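Local coordinates for protein beta-mannosidase (Trichoderma harzianum, PDB 4CVU) that is a family 2 glycoside hydrolase that probably cleaves beta-mannosidic bonds, releasing mannose from the non-reducing ends of oligosaccharides, at residues N574-D582 against E647-Y656; H673-K684 against W726-R734. All blocks are in the same frame, centred on the assembly; numbering follows the deposited sequence.

Contact 1: N574-D582 against E647-Y656. With NAG (2-acetamido-2-deoxy-beta-D-glucopyranose), chain B; NAG (2-acetamido-2-deoxy-beta-D-glucopyranose), chain C.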
loop_
_atom_site.group_PDB
_atom_site.type_symbol
_atom_site.label_atom_id
_atom_site.label_comp_id
_atom_site.label_asym_id
_atom_site.label_seq_id
_atom_site.Cartn_x
_atom_site.Cartn_y
_atom_site.Cartn_z
ATOM N N ASN A 574 31.267 10.077 -11.623
ATOM C CA ASN A 574 31.953 10.521 -10.426
ATOM C C ASN A 574 30.921 10.889 -9.344
ATOM O O ASN A 574 30.122 11.799 -9.523
ATOM C CB ASN A 574 32.872 11.687 -10.788
ATOM C CG ASN A 574 33.816 12.050 -9.678
ATOM O OD1 ASN A 574 33.480 11.952 -8.497
ATOM N ND2 ASN A 574 35.020 12.498 -10.059
ATOM N N TYR A 575 30.939 10.158 -8.224
ATOM C CA TYR A 575 29.935 10.291 -7.157
ATOM C C TYR A 575 30.459 11.144 -5.978
ATOM O O TYR A 575 29.816 11.288 -4.922
ATOM C CB TYR A 575 29.467 8.907 -6.703
ATOM C CG TYR A 575 28.704 8.130 -7.775
ATOM C CD1 TYR A 575 27.440 8.539 -8.172
ATOM C CD2 TYR A 575 29.238 7.000 -8.374
ATOM C CE1 TYR A 575 26.731 7.872 -9.149
ATOM C CE2 TYR A 575 28.538 6.314 -9.356
ATOM C CZ TYR A 575 27.267 6.755 -9.744
ATOM O OH TYR A 575 26.531 6.115 -10.715
ATOM N N ASP A 576 31.617 11.754 -6.187
ATOM C CA ASP A 576 32.167 12.703 -5.258
ATOM C C ASP A 576 31.483 14.054 -5.454
ATOM O O ASP A 576 31.823 14.788 -6.386
ATOM C CB ASP A 576 33.678 12.830 -5.502
ATOM C CG ASP A 576 34.348 13.857 -4.604
ATOM O OD1 ASP A 576 33.690 14.487 -3.755
ATOM O OD2 ASP A 576 35.582 14.042 -4.774
ATOM N N THR A 577 30.567 14.395 -4.545
ATOM C CA THR A 577 29.710 15.564 -4.731
ATOM C C THR A 577 30.445 16.894 -4.658
ATOM O O THR A 577 29.880 17.891 -5.017
ATOM C CB THR A 577 28.565 15.634 -3.728
ATOM O OG1 THR A 577 29.099 15.738 -2.389
ATOM C CG2 THR A 577 27.681 14.392 -3.876
ATOM N N SER A 578 31.691 16.906 -4.189
ATOM C CA SER A 578 32.488 18.135 -4.171
ATOM C C SER A 578 32.990 18.614 -5.549
ATOM O O SER A 578 33.424 19.762 -5.673
ATOM C CB SER A 578 33.690 17.986 -3.232
ATOM O OG SER A 578 34.602 17.048 -3.772
ATOM N N VAL A 579 32.975 17.758 -6.572
ATOM C CA VAL A 579 33.386 18.176 -7.904
ATOM C C VAL A 579 32.286 18.106 -8.961
ATOM O O VAL A 579 32.560 18.310 -10.168
ATOM C CB VAL A 579 34.598 17.354 -8.412
ATOM C CG1 VAL A 579 35.811 17.586 -7.505
ATOM C CG2 VAL A 579 34.264 15.881 -8.508
ATOM N N SER A 580 31.043 17.834 -8.533
ATOM C CA SER A 580 29.952 17.595 -9.462
ATOM C C SER A 580 29.709 18.693 -10.478
ATOM O O SER A 580 29.286 18.420 -11.573
ATOM C CB SER A 580 28.660 17.340 -8.669
ATOM O OG SER A 580 28.813 16.191 -7.827
ATOM N N PHE A 581 29.934 19.941 -10.090
ATOM C CA PHE A 581 29.726 21.105 -10.962
ATOM C C PHE A 581 31.038 21.721 -11.420
ATOM O O PHE A 581 31.073 22.848 -11.887
ATOM C CB PHE A 581 28.892 22.127 -10.209
ATOM C CG PHE A 581 27.523 21.599 -9.854
ATOM C CD1 PHE A 581 26.586 21.428 -10.855
ATOM C CD2 PHE A 581 27.200 21.253 -8.566
ATOM C CE1 PHE A 581 25.311 20.914 -10.547
ATOM C CE2 PHE A 581 25.920 20.751 -8.252
ATOM C CZ PHE A 581 25.008 20.578 -9.261
ATOM N N ASP A 582 32.094 20.965 -11.282
ATOM C CA ASP A 582 33.438 21.418 -11.668
ATOM C C ASP A 582 33.801 20.872 -13.028
ATOM O O ASP A 582 34.200 19.707 -13.173
ATOM C CB ASP A 582 34.429 20.911 -10.634
ATOM C CG ASP A 582 35.835 21.408 -10.922
ATOM O OD1 ASP A 582 36.012 22.019 -11.999
ATOM O OD2 ASP A 582 36.726 21.168 -10.096
ATOM N N GLU A 647 24.891 8.982 -0.879
ATOM C CA GLU A 647 25.252 9.855 -2.019
ATOM C C GLU A 647 24.188 10.919 -2.245
ATOM O O GLU A 647 24.466 12.104 -2.394
ATOM C CB GLU A 647 25.496 9.051 -3.287
ATOM C CG GLU A 647 26.833 8.287 -3.307
ATOM C CD GLU A 647 26.941 7.305 -4.480
ATOM O OE1 GLU A 647 26.000 7.217 -5.306
ATOM O OE2 GLU A 647 27.991 6.625 -4.603
ATOM N N MET A 648 22.912 10.528 -2.241
ATOM C CA MET A 648 21.907 11.513 -2.474
ATOM C C MET A 648 21.855 12.522 -1.347
ATOM O O MET A 648 21.649 13.726 -1.583
ATOM C CB MET A 648 20.527 10.797 -2.648
ATOM C CG MET A 648 20.444 9.966 -3.892
ATOM S SD MET A 648 18.698 9.371 -4.052
ATOM C CE MET A 648 18.892 8.173 -2.784
ATOM N N THR A 649 22.043 12.067 -0.112
ATOM C CA THR A 649 21.919 12.923 1.072
ATOM C C THR A 649 23.020 13.964 1.069
ATOM O O THR A 649 22.762 15.137 1.350
ATOM C CB THR A 649 21.982 12.115 2.396
ATOM O OG1 THR A 649 21.001 11.085 2.387
ATOM C CG2 THR A 649 21.706 12.989 3.631
ATOM N N LEU A 650 24.227 13.547 0.749
ATOM C CA LEU A 650 25.347 14.472 0.720
ATOM C C LEU A 650 25.231 15.542 -0.398
ATOM O O LEU A 650 25.605 16.720 -0.207
ATOM C CB LEU A 650 26.653 13.721 0.581
ATOM C CG LEU A 650 27.181 12.869 1.746
ATOM C CD1 LEU A 650 28.512 12.233 1.376
ATOM C CD2 LEU A 650 27.326 13.680 3.037
ATOM N N ALA A 651 24.738 15.103 -1.560
ATOM C CA ALA A 651 24.492 15.974 -2.682
ATOM C C ALA A 651 23.583 17.140 -2.291
ATOM O O ALA A 651 23.922 18.292 -2.530
ATOM C CB ALA A 651 23.897 15.186 -3.844
ATOM N N VAL A 652 22.421 16.815 -1.721
ATOM C CA VAL A 652 21.497 17.804 -1.256
ATOM C C VAL A 652 22.120 18.710 -0.187
ATOM O O VAL A 652 22.009 19.907 -0.281
ATOM C CB VAL A 652 20.216 17.172 -0.657
ATOM C CG1 VAL A 652 19.377 18.245 -0.016
ATOM C CG2 VAL A 652 19.409 16.461 -1.720
ATOM N N GLU A 653 22.776 18.115 0.812
ATOM C CA GLU A 653 23.270 18.871 1.944
ATOM C C GLU A 653 24.306 19.863 1.482
ATOM O O GLU A 653 24.383 20.947 2.004
ATOM C CB GLU A 653 23.863 17.978 3.035
ATOM C CG GLU A 653 22.828 17.200 3.837
ATOM C CD GLU A 653 23.442 16.146 4.738
ATOM O OE1 GLU A 653 24.663 15.856 4.650
ATOM O OE2 GLU A 653 22.687 15.629 5.563
ATOM N N ARG A 654 25.061 19.497 0.462
ATOM C CA ARG A 654 26.163 20.354 -0.007
ATOM C C ARG A 654 25.680 21.546 -0.821
ATOM O O ARG A 654 26.321 22.596 -0.783
ATOM C CB ARG A 654 27.152 19.559 -0.825
ATOM C CG ARG A 654 28.354 20.376 -1.291
ATOM C CD ARG A 654 29.327 19.518 -2.097
ATOM N NE ARG A 654 30.172 18.667 -1.259
ATOM C CZ ARG A 654 31.352 19.032 -0.732
ATOM N NH1 ARG A 654 31.854 20.241 -0.920
ATOM N NH2 ARG A 654 32.025 18.169 0.012
ATOM N N TYR A 655 24.536 21.399 -1.503
ATOM C CA TYR A 655 24.117 22.368 -2.512
ATOM C C TYR A 655 22.728 22.977 -2.364
ATOM O O TYR A 655 22.529 24.126 -2.793
ATOM C CB TYR A 655 24.224 21.740 -3.914
ATOM C CG TYR A 655 25.639 21.423 -4.319
ATOM C CD1 TYR A 655 26.549 22.437 -4.631
ATOM C CD2 TYR A 655 26.070 20.121 -4.397
ATOM C CE1 TYR A 655 27.850 22.134 -5.021
ATOM C CE2 TYR A 655 27.357 19.818 -4.768
ATOM C CZ TYR A 655 28.246 20.818 -5.068
ATOM O OH TYR A 655 29.517 20.484 -5.444
ATOM N N TYR A 656 21.794 22.240 -1.762
ATOM C CA TYR A 656 20.376 22.632 -1.753
ATOM C C TYR A 656 19.757 22.761 -0.363
ATOM O O TYR A 656 20.173 22.099 0.571
ATOM C CB TYR A 656 19.564 21.651 -2.587
ATOM C CG TYR A 656 19.979 21.692 -4.021
ATOM C CD1 TYR A 656 19.407 22.593 -4.897
ATOM C CD2 TYR A 656 21.022 20.896 -4.472
ATOM C CE1 TYR A 656 19.827 22.682 -6.231
ATOM C CE2 TYR A 656 21.464 20.965 -5.779
ATOM C CZ TYR A 656 20.878 21.863 -6.650
ATOM O OH TYR A 656 21.354 21.900 -7.928
HETATM C C1 NAG B . 19.933 8.132 5.634
HETATM C C2 NAG B . 20.284 9.574 5.937
HETATM C C3 NAG B . 21.786 9.853 5.844
HETATM C C4 NAG B . 22.648 8.812 6.566
HETATM C C5 NAG B . 22.180 7.463 6.119
HETATM C C6 NAG B . 22.950 6.325 6.794
HETATM C C7 NAG B . 18.581 11.226 5.355
HETATM C C8 NAG B . 18.038 12.186 4.330
HETATM N N2 NAG B . 19.623 10.489 5.015
HETATM O O3 NAG B . 22.062 11.131 6.366
HETATM O O4 NAG B . 24.011 8.922 6.224
HETATM O O5 NAG B . 20.800 7.299 6.382
HETATM O O6 NAG B . 22.800 6.398 8.199
HETATM O O7 NAG B . 18.057 11.184 6.476
HETATM C C1 NAG C . 24.778 9.781 7.066
HETATM C C2 NAG C . 26.234 9.332 6.965
HETATM C C3 NAG C . 27.177 10.259 7.689
HETATM C C4 NAG C . 26.940 11.688 7.249
HETATM C C5 NAG C . 25.475 12.034 7.439
HETATM C C6 NAG C . 25.189 13.447 6.933
HETATM C C7 NAG C . 26.894 6.971 6.862
HETATM C C8 NAG C . 26.892 5.653 7.579
HETATM N N2 NAG C . 26.348 8.004 7.520
HETATM O O3 NAG C . 28.480 9.898 7.338
HETATM O O4 NAG C . 27.752 12.561 8.007
HETATM O O5 NAG C . 24.657 11.139 6.703
HETATM O O6 NAG C . 23.795 13.638 6.938
HETATM O O7 NAG C . 27.403 7.049 5.741
HETATM O O HOH W 1 30.113 16.134 0.726
HETATM O O HOH W 2 31.207 21.162 -7.694
#

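Contact 2: H673-K684 against W726-R734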
loop_
_atom_site.group_PDB
_atom_site.type_symbol
_atom_site.label_atom_id
_atom_site.label_comp_id
_atom_site.label_asym_id
_atom_site.label_seq_id
_atom_site.Cartn_x
_atom_site.Cartn_y
_atom_site.Cartn_z
ATOM N N HIS A 673 12.349 15.655 -3.747
ATOM C CA HIS A 673 12.407 16.696 -4.763
ATOM C C HIS A 673 13.781 17.368 -4.771
ATOM O O HIS A 673 14.313 17.637 -5.840
ATOM C CB HIS A 673 11.307 17.702 -4.486
ATOM C CG HIS A 673 11.214 18.805 -5.480
ATOM N ND1 HIS A 673 10.969 18.582 -6.804
ATOM C CD2 HIS A 673 11.316 20.143 -5.340
ATOM C CE1 HIS A 673 10.937 19.731 -7.453
ATOM N NE2 HIS A 673 11.130 20.694 -6.583
ATOM N N ALA A 674 14.382 17.580 -3.602
ATOM C CA ALA A 674 15.772 18.137 -3.565
ATOM C C ALA A 674 16.805 17.267 -4.262
ATOM O O ALA A 674 17.748 17.805 -4.892
ATOM C CB ALA A 674 16.200 18.436 -2.128
ATOM N N THR A 675 16.709 15.936 -4.090
ATOM C CA THR A 675 17.593 14.999 -4.799
ATOM C C THR A 675 17.430 15.170 -6.289
ATOM O O THR A 675 18.416 15.106 -7.033
ATOM C CB THR A 675 17.446 13.510 -4.386
ATOM O OG1 THR A 675 16.170 12.975 -4.836
ATOM C CG2 THR A 675 17.569 13.336 -2.897
ATOM N N GLN A 676 16.190 15.419 -6.749
ATOM C CA GLN A 676 15.936 15.641 -8.160
ATOM C C GLN A 676 16.517 16.948 -8.679
ATOM O O GLN A 676 16.865 17.018 -9.806
ATOM C CB GLN A 676 14.421 15.655 -8.445
ATOM C CG GLN A 676 13.845 14.286 -8.308
ATOM C CD GLN A 676 12.429 14.215 -8.805
ATOM O OE1 GLN A 676 11.954 15.091 -9.522
ATOM N NE2 GLN A 676 11.783 13.128 -8.497
ATOM N N LEU A 677 16.572 17.976 -7.841
ATOM C CA LEU A 677 17.094 19.256 -8.250
ATOM C C LEU A 677 18.579 19.125 -8.498
ATOM O O LEU A 677 19.120 19.760 -9.429
ATOM C CB LEU A 677 16.859 20.322 -7.183
ATOM C CG LEU A 677 15.410 20.761 -6.900
ATOM C CD1 LEU A 677 15.437 21.812 -5.817
ATOM C CD2 LEU A 677 14.712 21.300 -8.151
ATOM N N PHE A 678 19.232 18.351 -7.634
ATOM C CA PHE A 678 20.700 18.186 -7.745
ATOM C C PHE A 678 21.006 17.416 -9.044
ATOM O O PHE A 678 21.806 17.855 -9.829
ATOM C CB PHE A 678 21.285 17.440 -6.546
ATOM C CG PHE A 678 22.695 17.040 -6.766
ATOM C CD1 PHE A 678 23.720 17.925 -6.512
ATOM C CD2 PHE A 678 22.991 15.815 -7.294
ATOM C CE1 PHE A 678 25.033 17.588 -6.773
ATOM C CE2 PHE A 678 24.289 15.472 -7.580
ATOM C CZ PHE A 678 25.319 16.357 -7.306
ATOM N N GLN A 679 20.267 16.325 -9.302
ATOM C CA GLN A 679 20.442 15.527 -10.526
ATOM C C GLN A 679 20.207 16.365 -11.766
ATOM O O GLN A 679 20.952 16.227 -12.719
ATOM C CB GLN A 679 19.466 14.328 -10.555
ATOM C CG GLN A 679 19.611 13.338 -11.717
ATOM C CD GLN A 679 18.320 12.496 -11.861
ATOM O OE1 GLN A 679 17.281 12.994 -11.534
ATOM N NE2 GLN A 679 18.395 11.307 -12.407
ATOM N N ALA A 680 19.115 17.148 -11.810
ATOM C CA ALA A 680 18.825 17.988 -12.985
ATOM C C ALA A 680 19.983 18.955 -13.276
ATOM O O ALA A 680 20.427 19.095 -14.410
ATOM C CB ALA A 680 17.601 18.770 -12.752
ATOM N N ASP A 681 20.403 19.633 -12.235
ATOM C CA ASP A 681 21.405 20.686 -12.373
ATOM C C ASP A 681 22.744 20.079 -12.795
ATOM O O ASP A 681 23.485 20.686 -13.571
ATOM C CB ASP A 681 21.509 21.485 -11.064
ATOM C CG ASP A 681 20.456 22.615 -10.957
ATOM O OD1 ASP A 681 19.862 22.979 -11.988
ATOM O OD2 ASP A 681 20.215 23.142 -9.829
ATOM N N MET A 682 23.098 18.935 -12.215
ATOM C CA MET A 682 24.322 18.230 -12.644
ATOM C C MET A 682 24.260 17.769 -14.110
ATOM O O MET A 682 25.225 17.942 -14.827
ATOM C CB MET A 682 24.692 17.079 -11.710
ATOM C CG MET A 682 26.149 16.625 -11.890
ATOM S SD MET A 682 26.558 15.109 -10.994
ATOM C CE MET A 682 25.456 14.000 -11.842
ATOM N N TYR A 683 23.124 17.236 -14.571
ATOM C CA TYR A 683 23.035 16.792 -15.956
ATOM C C TYR A 683 23.157 17.986 -16.901
ATOM O O TYR A 683 23.898 17.932 -17.892
ATOM C CB TYR A 683 21.731 16.000 -16.236
ATOM C CG TYR A 683 21.724 14.582 -15.714
ATOM C CD1 TYR A 683 22.113 14.305 -14.414
ATOM C CD2 TYR A 683 21.229 13.540 -16.471
ATOM C CE1 TYR A 683 22.075 13.022 -13.912
ATOM C CE2 TYR A 683 21.166 12.251 -15.962
ATOM C CZ TYR A 683 21.586 12.022 -14.679
ATOM O OH TYR A 683 21.567 10.769 -14.141
ATOM N N LYS A 684 22.464 19.082 -16.557
ATOM C CA LYS A 684 22.554 20.355 -17.294
ATOM C C LYS A 684 23.994 20.784 -17.410
ATOM O O LYS A 684 24.475 21.143 -18.492
ATOM C CB LYS A 684 21.770 21.422 -16.561
ATOM C CG LYS A 684 21.806 22.793 -17.170
ATOM C CD LYS A 684 21.408 23.849 -16.131
ATOM C CE LYS A 684 21.440 25.239 -16.662
ATOM N NZ LYS A 684 21.047 26.229 -15.607
ATOM N N TRP A 726 7.434 12.666 -15.110
ATOM C CA TRP A 726 8.682 13.420 -15.224
ATOM C C TRP A 726 9.250 13.834 -13.862
ATOM O O TRP A 726 8.583 14.465 -13.066
ATOM C CB TRP A 726 8.421 14.642 -16.066
ATOM C CG TRP A 726 8.257 14.357 -17.507
ATOM C CD1 TRP A 726 7.702 13.278 -18.051
ATOM C CD2 TRP A 726 8.715 15.164 -18.597
ATOM N NE1 TRP A 726 7.729 13.349 -19.426
ATOM C CE2 TRP A 726 8.345 14.503 -19.787
ATOM C CE3 TRP A 726 9.337 16.405 -18.683
ATOM C CZ2 TRP A 726 8.632 15.008 -21.039
ATOM C CZ3 TRP A 726 9.601 16.922 -19.931
ATOM C CH2 TRP A 726 9.274 16.200 -21.101
ATOM N N LYS A 727 10.521 13.526 -13.644
ATOM C CA LYS A 727 11.313 14.152 -12.616
ATOM C C LYS A 727 11.597 15.577 -13.059
ATOM O O LYS A 727 11.091 16.024 -14.090
ATOM C CB LYS A 727 12.643 13.406 -12.404
ATOM C CG LYS A 727 12.489 11.964 -11.929
ATOM C CD LYS A 727 13.791 11.426 -11.337
ATOM C CE LYS A 727 13.648 9.945 -10.971
ATOM N NZ LYS A 727 14.882 9.233 -10.521
ATOM N N VAL A 728 12.413 16.277 -12.265
ATOM C CA VAL A 728 12.926 17.574 -12.627
ATOM C C VAL A 728 13.861 17.448 -13.842
ATOM O O VAL A 728 13.836 18.317 -14.695
ATOM C CB VAL A 728 13.657 18.279 -11.466
ATOM C CG1 VAL A 728 14.232 19.624 -11.879
ATOM C CG2 VAL A 728 12.710 18.503 -10.306
ATOM N N LEU A 729 14.633 16.362 -13.931
ATOM C CA LEU A 729 15.642 16.186 -14.995
ATOM C C LEU A 729 15.178 16.437 -16.448
ATOM O O LEU A 729 15.784 17.187 -17.184
ATOM C CB LEU A 729 16.271 14.799 -14.915
ATOM C CG LEU A 729 17.186 14.389 -16.071
ATOM C CD1 LEU A 729 18.375 15.341 -16.208
ATOM C CD2 LEU A 729 17.645 12.982 -15.760
ATOM N N PRO A 730 14.117 15.779 -16.867
ATOM C CA PRO A 730 13.689 15.913 -18.267
ATOM C C PRO A 730 13.240 17.307 -18.647
ATOM O O PRO A 730 13.280 17.607 -19.839
ATOM C CB PRO A 730 12.527 14.863 -18.390
ATOM C CG PRO A 730 12.166 14.546 -16.999
ATOM C CD PRO A 730 13.394 14.727 -16.153
ATOM N N TYR A 731 12.721 18.099 -17.697
ATOM C CA TYR A 731 12.363 19.497 -17.932
ATOM C C TYR A 731 13.595 20.320 -18.201
ATOM O O TYR A 731 13.606 21.189 -19.096
ATOM C CB TYR A 731 11.616 20.070 -16.739
ATOM C CG TYR A 731 10.189 19.563 -16.619
ATOM C CD1 TYR A 731 9.224 19.980 -17.525
ATOM C CD2 TYR A 731 9.822 18.669 -15.630
ATOM C CE1 TYR A 731 7.918 19.506 -17.424
ATOM C CE2 TYR A 731 8.515 18.217 -15.532
ATOM C CZ TYR A 731 7.580 18.648 -16.454
ATOM O OH TYR A 731 6.262 18.223 -16.345
ATOM N N VAL A 732 14.651 20.083 -17.429
ATOM C CA VAL A 732 15.961 20.760 -17.631
ATOM C C VAL A 732 16.778 20.342 -18.880
ATOM O O VAL A 732 17.316 21.177 -19.605
ATOM C CB VAL A 732 16.834 20.617 -16.379
ATOM C CG1 VAL A 732 18.150 21.372 -16.557
ATOM C CG2 VAL A 732 16.103 21.195 -15.164
ATOM N N SER A 733 16.856 19.039 -19.124
ATOM C CA SER A 733 17.461 18.499 -20.334
ATOM C C SER A 733 16.706 18.929 -21.614
ATOM O O SER A 733 17.336 19.201 -22.628
ATOM C CB SER A 733 17.612 16.989 -20.178
ATOM O OG SER A 733 16.366 16.296 -20.155
ATOM N N ARG A 734 15.363 19.009 -21.569
ATOM C CA ARG A 734 14.610 19.576 -22.707
ATOM C C ARG A 734 15.154 20.923 -23.129
ATOM O O ARG A 734 15.353 21.164 -24.338
ATOM C CB ARG A 734 13.125 19.739 -22.373
ATOM C CG ARG A 734 12.337 20.618 -23.356
ATOM C CD ARG A 734 11.009 21.058 -22.759
ATOM N NE ARG A 734 9.921 20.077 -22.890
ATOM C CZ ARG A 734 8.901 19.954 -22.043
ATOM N NH1 ARG A 734 8.834 20.676 -20.939
ATOM N NH2 ARG A 734 7.930 19.115 -22.287
HETATM O O HOH W 3 15.729 15.007 -11.472
#

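Contact 1: N574-D582 against E647-Y656
Thr-577 and Ala-651 bring the backbones closest, their CA atoms 5.6 Å apart, where two successive type I turns of 574-582 lie against the last turns of helix 638-655. Thr-577, its CG2 anti to the carbonyl carbon and OG1 turned toward Arg-654 (chi1 62°), rests CG2 on CA of the small Ala-651, which lets the loop come this near. Tyr-655 OH donates to Thr-577 O (2.7 Å) in the carbonyl plane, and water 2 ties the same OH to the backbone N of Phe-581. The Phe-581 edge meets one face of the Tyr-655 ring in a T-shaped pair, planes at 85° and centroids 4.9 Å apart; CG of Arg-654 lies over the opposite face. Bent at chi3 (-78°), Arg-654 turns one guanidinium face under Ser-578, whose CB stands 3.6 Å from CZ. Arg-654 NH2 donates to water 1 at 2.9 Å. Asp-576 OD1 accepts the N-H of Ser-578, an Asx turn, and also its OG, both from the same face of the carboxylate plane, which probably stiffens the loop. Carboxylate and ring lie nearly parallel where Glu-647 passes Tyr-575, the acid bonding to Tyr-629 and the phenol to Trp-717. Thr-649 and Glu-653 instead hold the protein's N-glycan, Glu-653 OE2 accepting from O6 of the second NAG at 2.7 Å. The chemistry implies an irregular loop held by a tyrosine hydroxyl, aromatic packing and water, without a salt bridge.

Contact 2: H673-K684 against W726-R734
Leu-729, Val-728 and Gln-676 bury the most surface between helix 673-684 and the segment 726-734. The helix axes run nearly parallel, crossing at -22° with a closest approach of 8.6 Å, a spacing made possible by Ala-680, whose short side chain sits between Val-728, Leu-729 and Val-732. Val-728 divides its two branches: CG1 packs on Ala-680 CB at 3.6 Å, whereas CG2 points to His-673, with CE1 of that ring also 3.6 Å away. A beta-branched residue suits the place because its two branches can touch different residues of the facing helix at once. Leu-729, its CG anti to the backbone nitrogen (chi1 171°), sends both methyls to Tyr-683 and meets CD2 of that ring with CD1 at 3.4 Å; the tyrosine OH bonds away to Trp-706 O. One turn beyond Val-728, Val-732 meets Ala-680 with the other branch, CG2 lying 3.7 Å from Ala-680 CB, while CG1 rests on CB of Lys-684. Gln-676 supplies the polar link. Its extended chain crosses Lys-727 at about a right angle, amide carbon CD 3.7 Å from Lys-727 CB, and OE1 accepts the N-H of Val-728 at 3.0 Å from above the carbonyl plane. A leucine in its place would probably leave the buried Val-728 N-H without its acceptor. Water 3 adds a second tie, donating to Gln-676 O (2.8 Å) and accepting a weak bond from Leu-729 N. Around this core, helix 638-655 packs on Ala-674, Thr-675 and Phe-678, while strand 884-890 touches Leu-677 and Val-728 through Tyr-886 and Trp-888, and strand 895-899 meets Tyr-731 and Arg-734.

In the fold
Both segments of contact 1 precede those of contact 2 in sequence, and the two centres are about 14 Å apart. Helix 664-692 joins them: the helix of contact 2 also packs against the loop and helix end of contact 1, where Tyr-656 OH probably hydrogen-bonds Asp-681 OD2 and Phe-581 packs on Met-682 and Phe-678. Asp-681 also bonds Tyr-886 of strand 884-890, within the Ig-fold domain. Strand 702-705, between helices 664-692 and 729-736 in sequence, pairs in parallel with strand 380-389, consistent with closure of the (beta/alpha)8 barrel expected of the family 2 catalytic domain. Together the contacts connect barrel packing, Ig-fold domain and helix 638-655, which lies against a glycan of the protein.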